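Local coordinates for xylulose kinase (Bifidobacterium adolescentis ATCC 15703, PDB 3I8B), which probably catalyses the ATP-dependent phosphorylation of D-xylulose to D-xylulose 5-phosphate, as a sugar kinase of the FGGY family, at residues G61-S66 with A258-E263; V86-M91 with A148-N153; G297-I302 with P326-I331; N363-V368 with A384-M389. One frame throughout, in Å; residues are numbered along the deposited sequence.

Contact 1: residues G61-S66 with A258-E263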
loop_
_atom_site.group_PDB
_atom_site.type_symbol
_atom_site.label_atom_id
_atom_site.label_comp_id
_atom_site.label_asym_id
_atom_site.label_seq_id
_atom_site.Cartn_x
_atom_site.Cartn_y
_atom_site.Cartn_z
ATOM N N GLY A 61 15.076 8.011 -22.525
ATOM C CA GLY A 61 14.154 7.290 -23.387
ATOM C C GLY A 61 14.148 5.810 -23.082
ATOM O O GLY A 61 14.928 5.336 -22.249
ATOM N N LEU A 62 13.261 5.085 -23.765
ATOM C CA LEU A 62 13.056 3.665 -23.542
ATOM C C LEU A 62 13.114 2.871 -24.861
ATOM O O LEU A 62 12.561 1.775 -24.956
ATOM C CB LEU A 62 11.692 3.440 -22.882
ATOM C CG LEU A 62 11.351 4.271 -21.644
ATOM C CD1 LEU A 62 9.904 4.067 -21.209
ATOM C CD2 LEU A 62 12.312 3.924 -20.523
ATOM N N ASP A 63 13.768 3.427 -25.873
ATOM C CA ASP A 63 13.820 2.787 -27.185
ATOM C C ASP A 63 14.532 1.435 -27.119
ATOM O O ASP A 63 14.301 0.572 -27.962
ATOM C CB ASP A 63 14.560 3.657 -28.195
ATOM C CG ASP A 63 13.837 4.940 -28.522
ATOM O OD1 ASP A 63 12.609 5.057 -28.269
ATOM O OD2 ASP A 63 14.519 5.836 -29.064
ATOM N N ASP A 64 15.405 1.266 -26.129
ATOM C CA ASP A 64 16.168 0.029 -25.983
ATOM C C ASP A 64 15.625 -0.884 -24.884
ATOM O O ASP A 64 16.337 -1.761 -24.386
ATOM C CB ASP A 64 17.644 0.344 -25.715
ATOM C CG ASP A 64 17.847 1.273 -24.509
ATOM O OD1 ASP A 64 16.848 1.719 -23.899
ATOM O OD2 ASP A 64 19.017 1.571 -24.179
ATOM N N VAL A 65 14.361 -0.690 -24.515
ATOM C CA VAL A 65 13.786 -1.424 -23.397
ATOM C C VAL A 65 12.827 -2.524 -23.871
ATOM O O VAL A 65 11.973 -2.283 -24.727
ATOM C CB VAL A 65 13.102 -0.450 -22.401
ATOM C CG1 VAL A 65 12.366 -1.202 -21.322
ATOM C CG2 VAL A 65 14.152 0.496 -21.798
ATOM N N SER A 66 12.983 -3.720 -23.291
ATOM C CA SER A 66 12.280 -4.945 -23.701
ATOM C C SER A 66 11.024 -5.303 -22.884
ATOM O O SER A 66 10.169 -6.064 -23.339
ATOM C CB SER A 66 13.257 -6.122 -23.660
ATOM O OG SER A 66 14.224 -6.006 -24.688
ATOM N N ALA A 258 8.112 3.039 -26.032
ATOM C CA ALA A 258 9.188 2.125 -25.649
ATOM C C ALA A 258 9.392 0.993 -26.664
ATOM O O ALA A 258 8.468 0.655 -27.407
ATOM C CB ALA A 258 8.935 1.542 -24.259
ATOM N N GLY A 259 10.605 0.431 -26.684
ATOM C CA GLY A 259 10.906 -0.775 -27.449
ATOM C C GLY A 259 11.094 -0.702 -28.960
ATOM O O GLY A 259 11.242 -1.749 -29.589
ATOM N N LYS A 260 11.098 0.490 -29.568
ATOM C CA LYS A 260 11.221 0.534 -31.035
ATOM C C LYS A 260 12.526 -0.084 -31.571
ATOM O O LYS A 260 12.566 -0.556 -32.707
ATOM C CB LYS A 260 11.021 1.945 -31.598
ATOM C CG LYS A 260 12.234 2.846 -31.511
ATOM C CD LYS A 260 11.923 4.225 -32.067
ATOM C CE LYS A 260 13.205 4.982 -32.393
ATOM N NZ LYS A 260 12.928 6.399 -32.792
ATOM N N ASN A 261 13.577 -0.087 -30.754
ATOM C CA ASN A 261 14.881 -0.613 -31.166
ATOM C C ASN A 261 15.236 -1.970 -30.559
ATOM O O ASN A 261 16.411 -2.323 -30.486
ATOM C CB ASN A 261 16.012 0.392 -30.869
ATOM C CG ASN A 261 15.918 1.647 -31.719
ATOM O OD1 ASN A 261 15.416 1.604 -32.838
ATOM N ND2 ASN A 261 16.393 2.779 -31.186
ATOM N N VAL A 262 14.240 -2.731 -30.114
ATOM C CA VAL A 262 14.506 -4.086 -29.627
ATOM C C VAL A 262 13.615 -5.115 -30.327
ATOM O O VAL A 262 12.514 -4.776 -30.777
ATOM C CB VAL A 262 14.272 -4.216 -28.105
ATOM C CG1 VAL A 262 15.019 -3.135 -27.345
ATOM C CG2 VAL A 262 12.793 -4.140 -27.802
ATOM N N GLU A 263 14.112 -6.355 -30.408
ATOM C CA GLU A 263 13.378 -7.505 -30.942
ATOM C C GLU A 263 12.093 -7.724 -30.170
ATOM O O GLU A 263 12.133 -8.021 -28.976
ATOM C CB GLU A 263 14.202 -8.796 -30.814
ATOM C CG GLU A 263 15.417 -8.923 -31.742
ATOM C CD GLU A 263 15.096 -8.621 -33.203
ATOM O OE1 GLU A 263 15.346 -7.467 -33.609
ATOM O OE2 GLU A 263 14.603 -9.519 -33.936
HETATM O O HOH W 1 10.509 3.264 -28.435
HETATM O O HOH W 2 13.794 -8.069 -26.509
#
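The Asp63 carboxylate runs alongside the Lys260 methylenes, both side chains heading in the same direction, with Asp63 OD2 3.7 Å from Lys260 CE. The opposite charges probably attract, though at 4.1 Å (Asp63 OD2 to Lys260 NZ) they stop short of a salt bridge. A water joins Asp63 OD1 to Lys260 N, donating to the first and accepting from the second. An alanine in place of Asp63 would probably leave this water without its carboxylate mate and Lys260 without its nearby negative charge. The backbone adds two bonds: Gly259 N gives a nearly straight one to Leu62 O (2.9 Å, 172°), and Asn261 N reaches Asp63 O at 3.0 Å. Leu62 O also accepts from Val65 N, from the opposite face of its plane, and thereby closes a type I turn; Gly259 to Val262 forms a second. Gly259 has positive phi, which suits glycine, and Val65 O approaches its CA to 3.3 Å. Val262 CG1 packs on Asp64 C, and Leu62 CB meets Ala258 CB. Farther out, Asp64 is salt-bridged to Arg31, while Leu62 and Val65 pack on strands 6-12 and 16-23, where strand 65-72 enters the N-terminal sheet beside strand 267-273.

Contact 2: residues V86-M91 with A148-N153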
loop_
_atom_site.group_PDB
_atom_site.type_symbol
_atom_site.label_atom_id
_atom_site.label_comp_id
_atom_site.label_asym_id
_atom_site.label_seq_id
_atom_site.Cartn_x
_atom_site.Cartn_y
_atom_site.Cartn_z
ATOM N N VAL A 86 -10.877 11.171 -19.017
ATOM C CA VAL A 86 -11.024 11.181 -17.569
ATOM C C VAL A 86 -12.183 12.102 -17.217
ATOM O O VAL A 86 -12.194 13.261 -17.610
ATOM C CB VAL A 86 -9.724 11.639 -16.864
ATOM C CG1 VAL A 86 -9.964 11.825 -15.370
ATOM C CG2 VAL A 86 -8.602 10.615 -17.113
ATOM N N ILE A 87 -13.159 11.581 -16.480
ATOM C CA ILE A 87 -14.388 12.318 -16.162
ATOM C C ILE A 87 -14.230 13.504 -15.174
ATOM O O ILE A 87 -14.823 14.566 -15.369
ATOM C CB ILE A 87 -15.504 11.350 -15.658
ATOM C CG1 ILE A 87 -15.960 10.431 -16.803
ATOM C CG2 ILE A 87 -16.688 12.146 -15.100
ATOM C CD1 ILE A 87 -16.756 9.198 -16.359
ATOM N N ARG A 88 -13.443 13.305 -14.122
ATOM C CA ARG A 88 -13.250 14.289 -13.057
ATOM C C ARG A 88 -11.941 13.896 -12.394
ATOM O O ARG A 88 -11.421 12.822 -12.660
ATOM C CB ARG A 88 -14.347 14.175 -11.993
ATOM C CG ARG A 88 -14.053 12.962 -11.128
ATOM C CD ARG A 88 -14.612 12.903 -9.757
ATOM N NE ARG A 88 -14.899 14.166 -9.099
ATOM C CZ ARG A 88 -14.101 14.794 -8.247
ATOM N NH1 ARG A 88 -14.534 15.914 -7.687
ATOM N NH2 ARG A 88 -12.887 14.329 -7.966
ATOM N N ASP A 89 -11.428 14.730 -11.491
ATOM C CA ASP A 89 -10.129 14.450 -10.874
ATOM C C ASP A 89 -10.038 13.103 -10.159
ATOM O O ASP A 89 -10.992 12.639 -9.552
ATOM C CB ASP A 89 -9.735 15.566 -9.904
ATOM C CG ASP A 89 -9.125 16.762 -10.607
ATOM O OD1 ASP A 89 -9.193 16.841 -11.850
ATOM O OD2 ASP A 89 -8.581 17.624 -9.903
ATOM N N ALA A 90 -8.871 12.472 -10.241
ATOM C CA ALA A 90 -8.659 11.248 -9.510
ATOM C C ALA A 90 -8.650 11.586 -8.042
ATOM O O ALA A 90 -8.068 12.598 -7.637
ATOM C CB ALA A 90 -7.338 10.581 -9.928
HETATM N N MSE A 91 -9.308 10.750 -7.246
HETATM C CA MSE A 91 -9.312 10.930 -5.797
HETATM C C MSE A 91 -8.422 9.874 -5.182
HETATM O O MSE A 91 -8.625 8.673 -5.395
HETATM C CB MSE A 91 -10.734 10.828 -5.248
HETATM C CG MSE A 91 -11.693 11.773 -5.956
HETATM SE SE MSE A 91 -13.544 11.473 -5.398
HETATM C CE MSE A 91 -13.386 12.124 -3.540
ATOM N N ALA A 148 -18.482 5.746 -4.619
ATOM C CA ALA A 148 -19.617 6.106 -3.766
ATOM C C ALA A 148 -19.774 7.616 -3.595
ATOM O O ALA A 148 -20.875 8.155 -3.710
ATOM C CB ALA A 148 -19.475 5.453 -2.409
ATOM N N TRP A 149 -18.670 8.293 -3.313
ATOM C CA TRP A 149 -18.694 9.722 -3.076
ATOM C C TRP A 149 -19.150 10.454 -4.335
ATOM O O TRP A 149 -19.926 11.417 -4.272
ATOM C CB TRP A 149 -17.311 10.218 -2.635
ATOM C CG TRP A 149 -17.285 11.702 -2.413
ATOM C CD1 TRP A 149 -17.417 12.356 -1.222
ATOM C CD2 TRP A 149 -17.147 12.717 -3.416
ATOM N NE1 TRP A 149 -17.362 13.713 -1.418
ATOM C CE2 TRP A 149 -17.189 13.962 -2.757
ATOM C CE3 TRP A 149 -16.966 12.692 -4.809
ATOM C CZ2 TRP A 149 -17.074 15.173 -3.441
ATOM C CZ3 TRP A 149 -16.858 13.888 -5.488
ATOM C CH2 TRP A 149 -16.911 15.116 -4.802
ATOM N N VAL A 150 -18.659 9.995 -5.481
ATOM C CA VAL A 150 -19.016 10.604 -6.753
ATOM C C VAL A 150 -20.501 10.393 -7.046
ATOM O O VAL A 150 -21.167 11.285 -7.579
ATOM C CB VAL A 150 -18.166 10.047 -7.922
ATOM C CG1 VAL A 150 -18.654 10.626 -9.243
ATOM C CG2 VAL A 150 -16.688 10.373 -7.706
ATOM N N ALA A 151 -21.022 9.216 -6.707
ATOM C CA ALA A 151 -22.450 8.964 -6.918
ATOM C C ALA A 151 -23.274 9.895 -6.040
ATOM O O ALA A 151 -24.323 10.390 -6.450
ATOM C CB ALA A 151 -22.803 7.515 -6.629
ATOM N N GLU A 152 -22.795 10.141 -4.834
ATOM C CA GLU A 152 -23.548 10.965 -3.891
ATOM C C GLU A 152 -23.449 12.457 -4.221
ATOM O O GLU A 152 -24.434 13.187 -4.126
ATOM C CB GLU A 152 -23.097 10.688 -2.452
ATOM C CG GLU A 152 -23.799 11.525 -1.384
ATOM C CD GLU A 152 -25.303 11.278 -1.307
ATOM O OE1 GLU A 152 -26.029 12.166 -0.795
ATOM O OE2 GLU A 152 -25.760 10.207 -1.765
ATOM N N ASN A 153 -22.267 12.904 -4.637
ATOM C CA ASN A 153 -22.027 14.327 -4.801
ATOM C C ASN A 153 -22.051 14.839 -6.223
ATOM O O ASN A 153 -22.267 16.032 -6.438
ATOM C CB ASN A 153 -20.704 14.703 -4.133
ATOM C CG ASN A 153 -20.766 14.553 -2.629
ATOM O OD1 ASN A 153 -21.254 15.435 -1.931
ATOM N ND2 ASN A 153 -20.277 13.427 -2.122
#
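Met91, modelled as selenomethionine, lays its terminal methyl over one face of the Trp149 indole: CE sits 4.1 Å from the centroid of the six-membered ring and 25° off its normal, a CH-pi contact displaced toward the rim. Its SE atom lies obliquely to the same ring, 3.7 Å from Trp149 CE3. The bend at chi3 (69°) swings CE onto the indole. An unbranched, flexible methionine side chain suits a place where one residue must fit both a flat ring and a branched group, for SE also touches Val150 CG2 at 4.1 Å. Asn153 ND2 lies over the opposite face of the indole, toward the rim, and donates to Trp149 O (3.0 Å), one turn back in the helix; that oxygen also accepts from Asn153 N.

Arg88 crosses Trp149 at about a right angle. Trp149 CZ3 lies over one guanidinium face, 3.8 Å from Arg88 NH1, but the two planes stand 74° apart and do not stack. Arg88 CD rests 3.9 Å from Val150 CG2. The guanidinium is fixed by Arg88 NH2 donating to Asp89 O (3.0 Å) and by a salt bridge from NE to Glu154. An alanine at Arg88 would probably leave Glu154 without its charged mate and open a gap beside Trp149 CZ3 and Val150 CG2.

The arrangement is a Met-aromatic contact that joins helix 143-153 to the short strand 90-91 within the N-terminal FGGY domain; the Met91 side chain lies about 9 Å from that of His75, a predicted substrate-binding residue.

Contact 3: residues G297-I302 with P326-I331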
loop_
_atom_site.group_PDB
_atom_site.type_symbol
_atom_site.label_atom_id
_atom_site.label_comp_id
_atom_site.label_asym_id
_atom_site.label_seq_id
_atom_site.Cartn_x
_atom_site.Cartn_y
_atom_site.Cartn_z
ATOM N N GLY A 297 3.394 4.503 10.410
ATOM C CA GLY A 297 4.003 3.221 10.101
ATOM C C GLY A 297 3.187 2.328 9.186
ATOM O O GLY A 297 1.957 2.439 9.123
ATOM N N VAL A 298 3.887 1.449 8.466
ATOM C CA VAL A 298 3.262 0.399 7.663
ATOM C C VAL A 298 4.006 -0.913 7.870
ATOM O O VAL A 298 5.173 -1.030 7.505
ATOM C CB VAL A 298 3.308 0.722 6.161
ATOM C CG1 VAL A 298 2.749 -0.435 5.362
ATOM C CG2 VAL A 298 2.535 1.993 5.863
ATOM N N ALA A 299 3.333 -1.887 8.475
ATOM C CA ALA A 299 3.860 -3.243 8.582
ATOM C C ALA A 299 3.198 -4.154 7.540
ATOM O O ALA A 299 1.996 -4.403 7.596
ATOM C CB ALA A 299 3.637 -3.790 9.983
ATOM N N ALA A 300 3.986 -4.638 6.585
ATOM C CA ALA A 300 3.464 -5.462 5.509
ATOM C C ALA A 300 4.209 -6.789 5.478
ATOM O O ALA A 300 5.440 -6.824 5.380
ATOM C CB ALA A 300 3.603 -4.742 4.178
ATOM N N ALA A 301 3.464 -7.882 5.590
ATOM C CA ALA A 301 4.066 -9.206 5.562
ATOM C C ALA A 301 3.561 -9.951 4.341
ATOM O O ALA A 301 2.446 -9.707 3.865
ATOM C CB ALA A 301 3.721 -9.986 6.840
ATOM N N ILE A 302 4.383 -10.858 3.835
ATOM C CA ILE A 302 3.948 -11.735 2.766
ATOM C C ILE A 302 3.427 -13.033 3.355
ATOM O O ILE A 302 4.132 -13.721 4.097
ATOM C CB ILE A 302 5.071 -11.996 1.783
ATOM C CG1 ILE A 302 5.551 -10.654 1.237
ATOM C CG2 ILE A 302 4.601 -12.914 0.645
ATOM C CD1 ILE A 302 6.975 -10.651 0.929
ATOM N N PRO A 326 -0.972 -9.074 3.954
ATOM C CA PRO A 326 -1.593 -8.446 5.129
ATOM C C PRO A 326 -0.853 -7.160 5.444
ATOM O O PRO A 326 0.364 -7.180 5.607
ATOM C CB PRO A 326 -1.354 -9.476 6.247
ATOM C CG PRO A 326 -0.245 -10.383 5.705
ATOM C CD PRO A 326 -0.580 -10.465 4.238
ATOM N N LEU A 327 -1.580 -6.052 5.531
ATOM C CA LEU A 327 -0.951 -4.749 5.657
ATOM C C LEU A 327 -1.527 -3.974 6.838
ATOM O O LEU A 327 -2.731 -3.732 6.898
ATOM C CB LEU A 327 -1.154 -3.950 4.377
ATOM C CG LEU A 327 -0.343 -2.659 4.344
ATOM C CD1 LEU A 327 0.783 -2.791 3.341
ATOM C CD2 LEU A 327 -1.255 -1.497 3.975
ATOM N N ALA A 328 -0.654 -3.589 7.764
ATOM C CA ALA A 328 -1.062 -2.947 9.001
ATOM C C ALA A 328 -0.546 -1.522 9.081
ATOM O O ALA A 328 0.648 -1.298 9.295
ATOM C CB ALA A 328 -0.562 -3.746 10.188
ATOM N N CYS A 329 -1.445 -0.555 8.926
ATOM C CA CYS A 329 -1.067 0.847 9.062
ATOM C C CYS A 329 -1.194 1.333 10.502
ATOM O O CYS A 329 -2.171 1.035 11.180
ATOM C CB CYS A 329 -1.914 1.733 8.148
ATOM S SG CYS A 329 -1.746 1.317 6.414
ATOM N N THR A 330 -0.188 2.069 10.964
ATOM C CA THR A 330 -0.246 2.708 12.267
ATOM C C THR A 330 -0.181 4.226 12.089
ATOM O O THR A 330 0.687 4.744 11.381
ATOM C CB THR A 330 0.894 2.215 13.186
ATOM O OG1 THR A 330 2.129 2.180 12.451
ATOM C CG2 THR A 330 0.586 0.817 13.724
ATOM N N ILE A 331 -1.115 4.940 12.705
ATOM C CA ILE A 331 -1.094 6.402 12.674
ATOM C C ILE A 331 0.188 6.897 13.310
ATOM O O ILE A 331 0.844 7.821 12.823
ATOM C CB ILE A 331 -2.246 6.995 13.498
ATOM C CG1 ILE A 331 -3.600 6.534 12.948
ATOM C CG2 ILE A 331 -2.131 8.521 13.534
ATOM C CD1 ILE A 331 -3.972 7.193 11.644
#
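The flat groups joining Gly297-Ala301 to Pro326-Thr330 are peptide units, linked across the strands by their N-H and C=O groups; Val298, Ala300, Leu327 and Cys329 project from one face of the resulting sheet, Ala299, Ala328 and Thr330 from the other. Gly297 and Thr330 exchange two backbone bonds, as do Ala299 and Ala328, and Ala301 N adds a longer one to Pro326 O at 3.2 Å. Proline has no N-H to return that bond; instead its CD lies 3.1 Å from Ala301 O.

On the first face Leu327 carries the packing. Chi1 (-171°) sets its CG anti to the backbone N. From there the CD1 branch of Leu327 meets Ala300 CB at 3.5 Å and Val298 CG1 at 3.7 Å. Alanine is small enough to let the leucine branch come this close.

The strands run antiparallel, 168° between their directions, within the mixed sheet of the C-terminal domain, one of the two actin-like ATPase domains of FGGY kinases. Strand 297-301 lies between strands 288-293 and 324-330. Val298 and Leu327 also touch Asn275 of helix 274-281, and the Leu327 side chain is about 7 Å from that of Asp274, the predicted proton acceptor.

On the other face helix 396-420 covers Thr330, whose OG1 is hydrogen-bonded to Gln411 NE2. Thr330 OG1 comes to 3.2 Å from Gly297 CA; a beta carbon at Gly297 would clash with it, which accounts for glycine opposite the threonine. Nearby, Ala299 CB and Ala328 CB are 4.2 Å apart.

Contact 4: residues N363-V368 with A384-M389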
loop_
_atom_site.group_PDB
_atom_site.type_symbol
_atom_site.label_atom_id
_atom_site.label_comp_id
_atom_site.label_asym_id
_atom_site.label_seq_id
_atom_site.Cartn_x
_atom_site.Cartn_y
_atom_site.Cartn_z
ATOM N N ASN A 363 11.465 1.063 33.951
ATOM C CA ASN A 363 11.136 0.968 35.363
ATOM C C ASN A 363 9.633 1.052 35.621
ATOM O O ASN A 363 9.199 1.648 36.609
ATOM C CB ASN A 363 11.884 2.047 36.150
ATOM C CG ASN A 363 13.369 1.750 36.263
ATOM O OD1 ASN A 363 13.776 0.852 37.007
ATOM N ND2 ASN A 363 14.186 2.493 35.515
ATOM N N GLY A 364 8.850 0.482 34.707
ATOM C CA GLY A 364 7.432 0.271 34.938
ATOM C C GLY A 364 6.479 1.169 34.176
ATOM O O GLY A 364 5.282 0.914 34.146
ATOM N N ILE A 365 6.999 2.221 33.560
ATOM C CA ILE A 365 6.152 3.113 32.783
ATOM C C ILE A 365 5.903 2.569 31.379
ATOM O O ILE A 365 6.834 2.205 30.659
ATOM C CB ILE A 365 6.765 4.507 32.665
ATOM C CG1 ILE A 365 6.887 5.154 34.052
ATOM C CG2 ILE A 365 5.944 5.372 31.708
ATOM C CD1 ILE A 365 7.616 6.488 34.024
ATOM N N THR A 366 4.636 2.529 30.998
ATOM C CA THR A 366 4.249 2.076 29.672
ATOM C C THR A 366 3.476 3.171 28.948
ATOM O O THR A 366 2.572 3.798 29.519
ATOM C CB THR A 366 3.361 0.836 29.758
ATOM O OG1 THR A 366 4.101 -0.239 30.347
ATOM C CG2 THR A 366 2.878 0.426 28.376
ATOM N N LEU A 367 3.848 3.406 27.697
ATOM C CA LEU A 367 3.105 4.296 26.819
ATOM C C LEU A 367 2.332 3.473 25.803
ATOM O O LEU A 367 2.925 2.626 25.127
ATOM C CB LEU A 367 4.064 5.228 26.069
ATOM C CG LEU A 367 3.417 6.052 24.949
ATOM C CD1 LEU A 367 2.274 6.928 25.510
ATOM C CD2 LEU A 367 4.449 6.902 24.201
ATOM N N VAL A 368 1.020 3.693 25.720
ATOM C CA VAL A 368 0.226 3.213 24.593
ATOM C C VAL A 368 -0.010 4.424 23.706
ATOM O O VAL A 368 -0.851 5.271 24.007
ATOM C CB VAL A 368 -1.118 2.593 25.023
ATOM C CG1 VAL A 368 -1.947 2.177 23.791
ATOM C CG2 VAL A 368 -0.887 1.402 25.935
ATOM N N ALA A 384 -3.714 8.652 23.523
ATOM C CA ALA A 384 -2.521 8.034 24.102
ATOM C C ALA A 384 -2.531 8.043 25.630
ATOM O O ALA A 384 -3.090 8.959 26.257
ATOM C CB ALA A 384 -1.248 8.691 23.559
ATOM N N THR A 385 -1.884 7.036 26.220
ATOM C CA THR A 385 -1.935 6.813 27.665
ATOM C C THR A 385 -0.601 6.375 28.283
ATOM O O THR A 385 -0.061 5.343 27.910
ATOM C CB THR A 385 -2.944 5.709 27.985
ATOM O OG1 THR A 385 -4.257 6.124 27.594
ATOM C CG2 THR A 385 -2.934 5.381 29.476
ATOM N N PHE A 386 -0.088 7.154 29.238
ATOM C CA PHE A 386 1.032 6.725 30.081
ATOM C C PHE A 386 0.490 6.047 31.331
ATOM O O PHE A 386 -0.338 6.627 32.035
ATOM C CB PHE A 386 1.869 7.923 30.538
ATOM C CG PHE A 386 2.947 8.338 29.564
ATOM C CD1 PHE A 386 3.972 7.467 29.227
ATOM C CD2 PHE A 386 2.947 9.611 29.016
ATOM C CE1 PHE A 386 4.979 7.858 28.340
ATOM C CE2 PHE A 386 3.938 10.016 28.128
ATOM C CZ PHE A 386 4.962 9.139 27.791
ATOM N N SER A 387 0.975 4.845 31.626
ATOM C CA SER A 387 0.550 4.131 32.826
ATOM C C SER A 387 1.746 3.613 33.635
ATOM O O SER A 387 2.889 3.742 33.213
ATOM C CB SER A 387 -0.395 2.978 32.464
ATOM O OG SER A 387 0.279 1.977 31.719
ATOM N N GLY A 388 1.466 3.040 34.806
ATOM C CA GLY A 388 2.499 2.451 35.649
ATOM C C GLY A 388 3.382 3.477 36.346
ATOM O O GLY A 388 4.459 3.151 36.843
HETATM N N MSE A 389 2.922 4.721 36.399
HETATM C CA MSE A 389 3.719 5.779 36.994
HETATM C C MSE A 389 3.718 5.762 38.504
HETATM O O MSE A 389 2.710 5.458 39.148
HETATM C CB MSE A 389 3.307 7.144 36.476
HETATM C CG MSE A 389 3.993 7.493 35.181
HETATM SE SE MSE A 389 3.301 9.162 34.484
HETATM C CE MSE A 389 3.709 10.328 35.992
#
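A two-stranded antiparallel sheet pairs Thr366-Val368 with Thr385-Ser387 in the C-terminal FGGY domain, the strand directions 161° apart. Four backbone bonds hold it. Thr366 and Ser387 exchange one in each direction, the shorter from Ser387 N to Thr366 O (2.8 Å), and Val368 and Thr385 do the same. Leu367 and Phe386 form the non-hydrogen-bonded pair between them.

That pair carries the side-chain contact. Leu367 CD1 stands over the centre of the Phe386 ring, 4.0 Å from the centroid and only 10° off the normal, a CH-pi contact. Chi1 of Leu367 (171°) sets CG anti to the backbone N. Leu367 CB touches the same ring at Phe386 CE1 (3.6 Å). Two residues before Leu367, Ile365 CG2 meets Phe386 CD1 at 3.8 Å, obliquely to the ring. Branched aliphatic groups suit this place because they offer methyls to the broad aromatic surface. Helix 396-420 lies against these apolar groups, with Phe403 packed edge-to-face with Phe386. The other face of the sheet, bearing Thr366, Val368 and Ser387, meets Ala505 of helix 496-506.

Where the pairing ends, glycines are called for by geometry. Gly388 has positive phi, and a beta carbon there would clash with Gly364 O, which receives a CA-H...O contact from Gly388 CA at 3.5 Å. Gly364 has backbone angles that would jam a beta carbon against the preceding carbonyl oxygen. Past the last bridge, Ile365 CG1 rests 3.9 Å from CG of Met389, a selenomethionine.

In the fold
Along the chain contact 2 is nested inside the long loop closed by contact 1, both in the N-terminal FGGY domain; contacts 3 and 4 follow in series in the C-terminal domain. None touches another. Contact 1 joins the start of strand 65-72 to the loop leading into strand 267-273; the centre of contact 2 is about 36 Å away. Contact 3, in the central sheet of the second domain, is nearest the centre of the chain; helix 396-420 covers one face of it and also packs on contact 4, its centre about 24 Å away. Contacts 1 and 4, centres about 59 Å apart, are structural packing away from the annotated sites, whereas contacts 2 and 3 lie nearer the predicted active site, probably between the domains.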